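Local coordinates for protein 4'-phospho-dehydrooxetanocin synthase (Bacillus megaterium, PDB 5UL3) that catalyses the cobalamin-dependent radical S-adenosylmethionine ring contraction of dAMP to an oxetane aldehyde in the biosynthesis of oxetanocin A, at residues A[408-413]-A[509-514]. Sequence-based numbering, arbitrary orientation. Where two conformers were deposited one is given.
Sequences RTKEWN and TYEELY
Lys410 reaches from the first turn of helix 410-426 past the ring of Tyr514 to Glu511, on the first turn of helix 510-519. From CB the side chain sets out with CG anti to the backbone N (chi1 176°) and stays extended, so the lysine reaches across to the second helix. Its CG lies obliquely by the tyrosine ring, 4.3 Å from Tyr514 CE2. Farther out, Lys410 CE lies 3.2 Å from Glu511 OE2 and also packs on Glu511 CG. At the tip, Lys410 NZ makes a salt bridge of 3.1 Å to Glu511 OE2, weak as a hydrogen bond; the two side chains cross at about a right angle. The same ammonium has its stronger partner in Asp515 OD2, also a salt bridge. A long cation suits a place where two carboxylates of the other helix lie within its reach.

Deeper in, Tyr514 is long enough to bring its OH to 3.2 Å from Asn413 CB, with amide and ring planes 24° apart. Asparagine suits its place because its amide donates and accepts at once: Asn413 ND2 donates to Thr409 O at 3.0 Å from above the carbonyl plane, while Asn413 OD1 accepts from Glu405 N. Thr409 N-caps one helix; Thr509 caps the other in a capping box with Glu512.

The contact thus joins two helix starts in the radical SAM core, away from the cofactors; helix 410-426 leads into strand 432-436 of the partial barrel.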
ATOM      1  N   ARG A 408     -17.099  21.047 -11.147  1.00 30.27           N
ATOM      2  CA  ARG A 408     -16.403  22.183 -10.568  1.00 29.50           C
ATOM      3  C   ARG A 408     -16.065  23.178 -11.667  1.00 28.59           C
ATOM      4  O   ARG A 408     -16.146  22.869 -12.857  1.00 28.89           O
ATOM      5  CB  ARG A 408     -15.151  21.714  -9.813  1.00 32.24           C
ATOM      6  CG  ARG A 408     -15.514  20.814  -8.615  1.00 37.14           C
ATOM      7  CD  ARG A 408     -14.292  20.373  -7.840  1.00 40.47           C
ATOM      8  NE  ARG A 408     -14.531  19.319  -6.846  1.00 50.30           N
ATOM      9  CZ  ARG A 408     -14.588  19.536  -5.533  1.00 52.52           C
ATOM     10  NH1 ARG A 408     -14.793  18.525  -4.693  1.00 55.98           N
ATOM     11  NH2 ARG A 408     -14.439  20.769  -5.062  1.00 51.28           N
ATOM     12  N   THR A 409     -15.709  24.397 -11.260  1.00 31.70           N
ATOM     13  CA  THR A 409     -15.522  25.450 -12.248  1.00 33.87           C
ATOM     14  C   THR A 409     -14.314  25.157 -13.124  1.00 36.16           C
ATOM     15  O   THR A 409     -13.436  24.361 -12.774  1.00 32.60           O
ATOM     16  CB  THR A 409     -15.339  26.814 -11.580  1.00 38.24           C
ATOM     17  OG1 THR A 409     -14.105  26.826 -10.849  1.00 37.58           O
ATOM     18  CG2 THR A 409     -16.502  27.110 -10.633  1.00 35.41           C
ATOM     19  N   LYS A 410     -14.283  25.816 -14.284  1.00 30.35           N
ATOM     20  CA  LYS A 410     -13.104  25.740 -15.134  1.00 38.26           C
ATOM     21  C   LYS A 410     -11.860  26.184 -14.373  1.00 40.07           C
ATOM     22  O   LYS A 410     -10.795  25.564 -14.493  1.00 34.54           O
ATOM     23  CB  LYS A 410     -13.305  26.578 -16.394  1.00 39.98           C
ATOM     24  CG  LYS A 410     -12.078  26.623 -17.285  1.00 41.00           C
ATOM     25  CD  LYS A 410     -12.412  27.101 -18.688  1.00 47.61           C
ATOM     26  CE  LYS A 410     -11.151  27.449 -19.458  1.00 51.47           C
ATOM     27  NZ  LYS A 410     -11.457  27.962 -20.824  1.00 52.59           N
ATOM     28  N   GLU A 411     -11.988  27.225 -13.550  0.50 34.60           N
ATOM     29  CA  GLU A 411     -10.841  27.722 -12.799  0.50 34.82           C
ATOM     30  C   GLU A 411     -10.291  26.663 -11.847  0.50 36.33           C
ATOM     31  O   GLU A 411      -9.069  26.528 -11.697  0.50 33.26           O
ATOM     32  CB  GLU A 411     -11.235  28.992 -12.044  0.50 39.58           C
ATOM     33  CG  GLU A 411     -11.418  30.228 -12.939  0.50 44.28           C
ATOM     34  CD  GLU A 411     -12.588  30.120 -13.916  0.50 46.23           C
ATOM     35  OE1 GLU A 411     -13.589  29.431 -13.599  0.50 36.56           O
ATOM     36  OE2 GLU A 411     -12.501  30.729 -15.007  0.50 46.38           O
ATOM     37  N   TRP A 412     -11.174  25.897 -11.196  1.00 29.55           N
ATOM     38  CA  TRP A 412     -10.724  24.818 -10.317  1.00 31.68           C
ATOM     39  C   TRP A 412      -9.972  23.748 -11.107  1.00 32.24           C
ATOM     40  O   TRP A 412      -8.936  23.237 -10.653  1.00 30.98           O
ATOM     41  CB  TRP A 412     -11.925  24.198  -9.598  1.00 32.95           C
ATOM     42  CG  TRP A 412     -11.619  23.052  -8.657  1.00 31.23           C
ATOM     43  CD1 TRP A 412     -11.475  23.131  -7.302  1.00 35.16           C
ATOM     44  CD2 TRP A 412     -11.408  21.671  -9.001  1.00 31.41           C
ATOM     45  NE1 TRP A 412     -11.210  21.892  -6.780  1.00 36.87           N
ATOM     46  CE2 TRP A 412     -11.148  20.979  -7.800  1.00 29.42           C
ATOM     47  CE3 TRP A 412     -11.413  20.954 -10.208  1.00 29.68           C
ATOM     48  CZ2 TRP A 412     -10.920  19.608  -7.763  1.00 30.14           C
ATOM     49  CZ3 TRP A 412     -11.177  19.581 -10.168  1.00 32.26           C
ATOM     50  CH2 TRP A 412     -10.932  18.927  -8.949  1.00 32.23           C
ATOM     51  N   ASN A 413     -10.479  23.404 -12.294  1.00 28.61           N
ATOM     52  CA  ASN A 413      -9.845  22.370 -13.108  1.00 29.72           C
ATOM     53  C   ASN A 413      -8.513  22.842 -13.673  1.00 31.40           C
ATOM     54  O   ASN A 413      -7.561  22.057 -13.770  1.00 26.99           O
ATOM     55  CB  ASN A 413     -10.779  21.939 -14.243  1.00 28.45           C
ATOM     56  CG  ASN A 413     -11.883  21.003 -13.772  1.00 30.69           C
ATOM     57  OD1 ASN A 413     -11.657  19.815 -13.594  1.00 26.38           O
ATOM     58  ND2 ASN A 413     -13.086  21.535 -13.582  1.00 27.32           N
ATOM     59  N   THR A 509      -0.305  28.611 -21.787  1.00 45.98           N
ATOM     60  CA  THR A 509      -0.766  28.714 -20.417  1.00 45.84           C
ATOM     61  C   THR A 509      -1.470  27.419 -20.021  1.00 38.96           C
ATOM     62  O   THR A 509      -1.831  26.593 -20.869  1.00 38.27           O
ATOM     63  CB  THR A 509      -1.721  29.892 -20.258  1.00 47.37           C
ATOM     64  OG1 THR A 509      -2.901  29.624 -21.020  1.00 40.57           O
ATOM     65  CG2 THR A 509      -1.074  31.196 -20.753  1.00 43.34           C
ATOM     66  N   TYR A 510      -1.674  27.246 -18.715  1.00 39.62           N
ATOM     67  CA  TYR A 510      -2.414  26.077 -18.255  1.00 38.85           C
ATOM     68  C   TYR A 510      -3.812  26.041 -18.862  1.00 40.88           C
ATOM     69  O   TYR A 510      -4.282  24.982 -19.295  1.00 34.29           O
ATOM     70  CB  TYR A 510      -2.474  26.061 -16.727  1.00 34.27           C
ATOM     71  CG  TYR A 510      -1.144  25.728 -16.092  1.00 32.07           C
ATOM     72  CD1 TYR A 510      -0.520  24.518 -16.360  1.00 36.30           C
ATOM     73  CD2 TYR A 510      -0.509  26.621 -15.234  1.00 37.00           C
ATOM     74  CE1 TYR A 510       0.704  24.202 -15.795  1.00 34.40           C
ATOM     75  CE2 TYR A 510       0.718  26.317 -14.662  1.00 40.61           C
ATOM     76  CZ  TYR A 510       1.316  25.101 -14.946  1.00 36.23           C
ATOM     77  OH  TYR A 510       2.526  24.771 -14.387  1.00 36.79           O
ATOM     78  N   GLU A 511      -4.472  27.201 -18.943  1.00 38.22           N
ATOM     79  CA  GLU A 511      -5.815  27.249 -19.512  1.00 35.00           C
ATOM     80  C   GLU A 511      -5.814  26.861 -20.985  1.00 36.67           C
ATOM     81  O   GLU A 511      -6.740  26.189 -21.455  1.00 38.21           O
ATOM     82  CB  GLU A 511      -6.414  28.648 -19.317  1.00 40.57           C
ATOM     83  CG  GLU A 511      -7.806  28.810 -19.917  1.00 49.88           C
ATOM     84  CD  GLU A 511      -8.473  30.116 -19.506  1.00 64.12           C
ATOM     85  OE1 GLU A 511      -7.793  30.967 -18.893  1.00 68.02           O
ATOM     86  OE2 GLU A 511      -9.678  30.283 -19.787  1.00 68.71           O
ATOM     87  N   GLU A 512      -4.793  27.279 -21.737  1.00 35.72           N
ATOM     88  CA  GLU A 512      -4.735  26.904 -23.145  1.00 40.30           C
ATOM     89  C   GLU A 512      -4.534  25.401 -23.299  1.00 42.54           C
ATOM     90  O   GLU A 512      -5.188  24.758 -24.131  1.00 38.87           O
ATOM     91  CB  GLU A 512      -3.614  27.668 -23.855  1.00 46.77           C
ATOM     92  CG  GLU A 512      -3.840  29.177 -23.959  1.00 59.88           C
ATOM     93  CD  GLU A 512      -2.659  29.919 -24.591  1.00 66.28           C
ATOM     94  OE1 GLU A 512      -1.515  29.418 -24.523  1.00 49.95           O
ATOM     95  OE2 GLU A 512      -2.880  31.008 -25.162  1.00 70.13           O
ATOM     96  N   LEU A 513      -3.629  24.829 -22.498  1.00 37.98           N
ATOM     97  CA  LEU A 513      -3.417  23.388 -22.528  1.00 37.33           C
ATOM     98  C   LEU A 513      -4.692  22.649 -22.157  1.00 31.91           C
ATOM     99  O   LEU A 513      -5.087  21.688 -22.829  1.00 35.58           O
ATOM    100  CB  LEU A 513      -2.282  23.014 -21.575  1.00 36.79           C
ATOM    101  CG  LEU A 513      -2.034  21.513 -21.437  1.00 36.08           C
ATOM    102  CD1 LEU A 513      -1.653  20.925 -22.784  1.00 37.12           C
ATOM    103  CD2 LEU A 513      -0.944  21.256 -20.390  1.00 38.44           C
ATOM    104  N   TYR A 514      -5.339  23.081 -21.071  1.00 32.01           N
ATOM    105  CA  TYR A 514      -6.599  22.481 -20.641  1.00 32.69           C
ATOM    106  C   TYR A 514      -7.649  22.533 -21.743  1.00 35.05           C
ATOM    107  O   TYR A 514      -8.279  21.520 -22.060  1.00 34.27           O
ATOM    108  CB  TYR A 514      -7.107  23.193 -19.387  1.00 30.13           C
ATOM    109  CG  TYR A 514      -8.370  22.622 -18.795  1.00 32.17           C
ATOM    110  CD1 TYR A 514      -8.330  21.494 -17.979  1.00 30.12           C
ATOM    111  CD2 TYR A 514      -9.603  23.231 -19.010  1.00 34.88           C
ATOM    112  CE1 TYR A 514      -9.484  20.972 -17.421  1.00 27.46           C
ATOM    113  CE2 TYR A 514     -10.761  22.718 -18.450  1.00 34.17           C
ATOM    114  CZ  TYR A 514     -10.703  21.591 -17.668  1.00 27.38           C
ATOM    115  OH  TYR A 514     -11.855  21.094 -17.117  1.00 32.18           O
TER